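Local coordinates for protein citryl-CoA lyase (Hydrogenobacter thermophilus, PDB 6HXP) that probably cleaves citryl-CoA into acetyl-CoA and oxaloacetate, and binds coenzyme A as a tetrameric member of the citrate synthase family, at residues Y223-L226 / T227-P231; G80-S83 / L84-V88. All coordinates share one frame; numbering follows the deposited sequence.

Interaction 1 of 2, residues Y223-L226 / T227-P231; sequences YEEL and TTEKP
The last turn of helix 206-228, where Tyr223 and Glu224 meet Thr227 and Thr228, is a worked example of how threonines can close the C-terminal end of a helix. Two successive pairs, each four residues apart, repeat one pattern. Tyr223 O accepts the amide of Thr227 (N to O 3.0 Å) and also its hydroxyl, with Thr227 OG1 2.8 Å from Tyr223 O, the two donors arriving from opposite faces of the carbonyl plane. Glu224 O is gripped in the same way by Thr228, whose OG1 lies 2.7 Å from that oxygen and 45° out of its plane. In Thr227 the hydroxyl is folded back onto the preceding turn because OG1 sits between the backbone N and carbonyl carbon (chi1 64°). Its methyl then rests over one face of the Tyr223 ring, a CH-pi contact with CG2 3.9 Å from the ring centroid and displaced toward the rim. Replacing Tyr223 by an alanine would probably leave that methyl without its aromatic cover and Asp202 of the second subunit without the phenol hydroxyl it binds. Beyond Thr228 the helix unwinds at Glu229, and the Glu229 amide makes a weak bond to Glu225 O. Glu225 lays its carboxylate alongside the aliphatic part of Glu229, Glu225 OE2 standing 3.5 Å from Glu229 CB, while the two acids turn to different cations: Arg75 and Lys234 for Glu225, Lys6 of the second subunit for Glu229. A water sits 2.8 Å from both Leu226 O and Glu229 O.

Interaction 2 of 2, residues G80-S83 / L84-V88; sequences GGNS and LNVGV
Asn82 packs against Val86 on the tighter side of this turn. Its CB lies 3.9 Å from Val86 CB, and its flat amide continues over the valine, CG standing 3.8 Å from Val86 CG1. Asn82 CG is anti to the carbonyl carbon (chi1 -78°), and ND2 reaches back to Val77 O in the preceding helix, a bond that restrains the rotation of the amide. Val86 also packs on Leu93 of the third subunit and on Val86 of the fourth. The whole arrangement is a helix start: Ser83 holds the N-cap position of helix 84-93, yet its side chain makes no capping bond. Ser83 O takes the first backbone bonds of the helix, both weak: from Val86 N at 3.0 Å and, straighter at 162°, from Gly87 N. The serine end is polar and joined to the second subunit. With OG anti to the backbone N (chi1 -175°), the hydroxyl is carried to the neighbourhood of Asn85, where Lys207 of the second subunit bonds both Ser83 OG and Asn85 OD1, while Asn85 ND2 goes to Val92 O of that same subunit. The loose side is farther back, where Gly80 and Gly81 make no contact with residues 84-88; Gly81, with its positive phi, ends the preceding helix, and at its backbone angles a CB would be jammed against Gly80 O, which calls for glycine.

Interaction 1 lies at the surface and ends helix 206-228, whereas interaction 2 is largely buried and begins helix 84-93. The two helix termini abut one another: Leu226 CD2 packs 3.5 Å from Asn82 O, and Leu226 CD1 also approaches Leu84 N. Helix 69-79 serves both, offering Arg75 to Glu224 and Glu225 of interaction 1 and a backbone carbonyl to interaction 2. The chemistry follows the setting. At the surface, hydroxyl-to-carbonyl bonds and acids paired with cations prevail; in the interior, a valine and amide side chains meet neighbouring chains. Both contacts touch the second subunit, but close packing against the fourth belongs to interaction 2.

Interaction 1 of 2, residues Y223-L226 / T227-P231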
loop_
_atom_site.group_PDB
_atom_site.type_symbol
_atom_site.label_atom_id
_atom_site.label_comp_id
_atom_site.label_asym_id
_atom_site.label_seq_id
_atom_site.Cartn_x
_atom_site.Cartn_y
_atom_site.Cartn_z
ATOM N N TYR A 223 -4.278 -15.127 4.681
ATOM C CA TYR A 223 -4.211 -16.023 5.841
ATOM C C TYR A 223 -3.654 -17.392 5.394
ATOM O O TYR A 223 -2.836 -18.001 6.083
ATOM C CB TYR A 223 -5.608 -16.168 6.471
ATOM C CG TYR A 223 -5.672 -17.222 7.549
ATOM C CD1 TYR A 223 -5.233 -16.959 8.845
ATOM C CD2 TYR A 223 -6.118 -18.500 7.263
ATOM C CE1 TYR A 223 -5.287 -17.950 9.836
ATOM C CE2 TYR A 223 -6.056 -19.516 8.211
ATOM C CZ TYR A 223 -5.678 -19.223 9.502
ATOM O OH TYR A 223 -5.687 -20.275 10.403
ATOM N N GLU A 224 -4.147 -17.923 4.285
ATOM C CA GLU A 224 -3.670 -19.207 3.791
ATOM C C GLU A 224 -2.169 -19.145 3.488
ATOM O O GLU A 224 -1.402 -20.042 3.883
ATOM C CB GLU A 224 -4.481 -19.627 2.559
ATOM C CG GLU A 224 -4.141 -21.036 2.111
ATOM C CD GLU A 224 -4.961 -21.493 0.933
ATOM O OE1 GLU A 224 -4.965 -20.802 -0.102
ATOM O OE2 GLU A 224 -5.637 -22.546 1.055
ATOM N N GLU A 225 -1.710 -18.058 2.838
ATOM C CA GLU A 225 -0.292 -17.946 2.530
ATOM C C GLU A 225 0.544 -17.916 3.845
ATOM O O GLU A 225 1.587 -18.563 3.934
ATOM C CB GLU A 225 -0.016 -16.668 1.740
ATOM C CG GLU A 225 1.403 -16.580 1.195
ATOM C CD GLU A 225 1.729 -17.580 0.101
ATOM O OE1 GLU A 225 0.807 -17.936 -0.677
ATOM O OE2 GLU A 225 2.913 -17.993 -0.004
ATOM N N LEU A 226 0.100 -17.143 4.832
ATOM C CA LEU A 226 0.846 -17.006 6.083
ATOM C C LEU A 226 0.894 -18.257 6.935
ATOM O O LEU A 226 1.848 -18.406 7.697
ATOM C CB LEU A 226 0.267 -15.872 6.922
ATOM C CG LEU A 226 0.448 -14.457 6.359
ATOM C CD1 LEU A 226 -0.321 -13.430 7.192
ATOM C CD2 LEU A 226 1.951 -14.090 6.286
ATOM N N THR A 227 -0.130 -19.110 6.858
ATOM C CA THR A 227 -0.250 -20.266 7.735
ATOM C C THR A 227 0.055 -21.571 7.074
ATOM O O THR A 227 0.186 -22.577 7.792
ATOM C CB THR A 227 -1.663 -20.291 8.354
ATOM O OG1 THR A 227 -2.646 -20.479 7.326
ATOM C CG2 THR A 227 -1.937 -19.044 9.195
ATOM N N THR A 228 0.164 -21.625 5.730
ATOM C CA THR A 228 0.434 -22.900 5.058
ATOM C C THR A 228 1.704 -22.930 4.218
ATOM O O THR A 228 2.033 -23.998 3.706
ATOM C CB THR A 228 -0.775 -23.338 4.208
ATOM O OG1 THR A 228 -0.897 -22.543 3.051
ATOM C CG2 THR A 228 -2.067 -23.310 4.966
ATOM N N GLU A 229 2.394 -21.811 4.028
ATOM C CA GLU A 229 3.553 -21.741 3.175
ATOM C C GLU A 229 4.709 -21.184 3.950
ATOM O O GLU A 229 4.530 -20.399 4.892
ATOM C CB GLU A 229 3.260 -20.820 1.978
ATOM C CG GLU A 229 2.098 -21.281 1.100
ATOM C CD GLU A 229 2.403 -22.495 0.243
ATOM O OE1 GLU A 229 3.572 -22.937 0.217
ATOM O OE2 GLU A 229 1.478 -22.962 -0.457
ATOM N N LYS A 230 5.910 -21.588 3.554
ATOM C CA LYS A 230 7.087 -21.072 4.198
ATOM C C LYS A 230 7.296 -19.634 3.748
ATOM O O LYS A 230 7.073 -19.305 2.572
ATOM C CB LYS A 230 8.319 -21.901 3.784
ATOM C CG LYS A 230 8.224 -23.364 4.170
ATOM C CD LYS A 230 9.433 -24.146 3.640
ATOM C CE LYS A 230 9.304 -25.639 3.847
ATOM N NZ LYS A 230 10.417 -26.387 3.189
ATOM N N PRO A 231 7.779 -18.750 4.630
ATOM C CA PRO A 231 8.096 -17.401 4.168
ATOM C C PRO A 231 9.074 -17.438 2.998
ATOM O O PRO A 231 9.961 -18.312 2.889
ATOM C CB PRO A 231 8.728 -16.728 5.394
ATOM C CG PRO A 231 8.172 -17.520 6.571
ATOM C CD PRO A 231 8.102 -18.931 6.064
HETATM O O HOH W 1 5.048 -17.615 1.479
HETATM O O HOH W 2 4.555 -18.653 7.030
#

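Interaction 2 of 2, residues G80-S83 / L84-V88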
loop_
_atom_site.group_PDB
_atom_site.type_symbol
_atom_site.label_atom_id
_atom_site.label_comp_id
_atom_site.label_asym_id
_atom_site.label_seq_id
_atom_site.Cartn_x
_atom_site.Cartn_y
_atom_site.Cartn_z
ATOM N N GLY A 80 6.718 -12.075 1.811
ATOM C CA GLY A 80 7.832 -11.262 2.255
ATOM C C GLY A 80 7.932 -11.164 3.780
ATOM O O GLY A 80 8.935 -10.659 4.307
ATOM N N GLY A 81 6.916 -11.633 4.497
ATOM C CA GLY A 81 6.890 -11.683 5.962
ATOM C C GLY A 81 6.220 -10.457 6.539
ATOM O O GLY A 81 6.838 -9.581 7.151
ATOM N N ASN A 82 4.924 -10.370 6.306
ATOM C CA ASN A 82 4.136 -9.215 6.681
ATOM C C ASN A 82 2.847 -9.630 7.382
ATOM O O ASN A 82 2.365 -10.763 7.228
ATOM C CB ASN A 82 3.781 -8.402 5.439
ATOM C CG ASN A 82 4.905 -7.565 4.953
ATOM O OD1 ASN A 82 5.299 -6.567 5.633
ATOM N ND2 ASN A 82 5.518 -7.910 3.842
ATOM N N SER A 83 2.292 -8.711 8.155
ATOM C CA SER A 83 1.039 -8.911 8.855
ATOM C C SER A 83 -0.091 -9.015 7.843
ATOM O O SER A 83 -0.034 -8.532 6.693
ATOM C CB SER A 83 0.796 -7.732 9.791
ATOM O OG SER A 83 -0.363 -7.897 10.602
ATOM N N LEU A 84 -1.156 -9.645 8.252
ATOM C CA LEU A 84 -2.280 -9.867 7.364
ATOM C C LEU A 84 -2.846 -8.589 6.736
ATOM O O LEU A 84 -3.188 -8.594 5.547
ATOM C CB LEU A 84 -3.333 -10.664 8.121
ATOM C CG LEU A 84 -4.532 -11.111 7.307
ATOM C CD1 LEU A 84 -4.931 -12.510 7.661
ATOM C CD2 LEU A 84 -5.690 -10.139 7.454
ATOM N N ASN A 85 -2.911 -7.465 7.478
ATOM C CA ASN A 85 -3.426 -6.248 6.860
ATOM C C ASN A 85 -2.594 -5.768 5.698
ATOM O O ASN A 85 -3.109 -5.180 4.753
ATOM C CB ASN A 85 -3.573 -5.120 7.849
ATOM C CG ASN A 85 -2.284 -4.622 8.414
ATOM O OD1 ASN A 85 -1.509 -5.436 9.014
ATOM N ND2 ASN A 85 -1.964 -3.334 8.230
ATOM N N VAL A 86 -1.273 -5.970 5.791
ATOM C CA VAL A 86 -0.359 -5.493 4.769
ATOM C C VAL A 86 -0.538 -6.285 3.470
ATOM O O VAL A 86 -0.633 -5.711 2.382
ATOM C CB VAL A 86 1.071 -5.535 5.298
ATOM C CG1 VAL A 86 2.085 -5.132 4.217
ATOM C CG2 VAL A 86 1.255 -4.672 6.537
ATOM N N GLY A 87 -0.679 -7.617 3.565
ATOM C CA GLY A 87 -0.948 -8.401 2.383
ATOM C C GLY A 87 -2.290 -8.042 1.755
ATOM O O GLY A 87 -2.430 -7.918 0.542
ATOM N N VAL A 88 -3.343 -7.881 2.614
ATOM C CA VAL A 88 -4.642 -7.556 2.042
ATOM C C VAL A 88 -4.598 -6.226 1.319
ATOM O O VAL A 88 -5.124 -6.066 0.216
ATOM C CB VAL A 88 -5.721 -7.554 3.140
ATOM C CG1 VAL A 88 -7.051 -6.993 2.620
ATOM C CG2 VAL A 88 -5.914 -8.966 3.694
#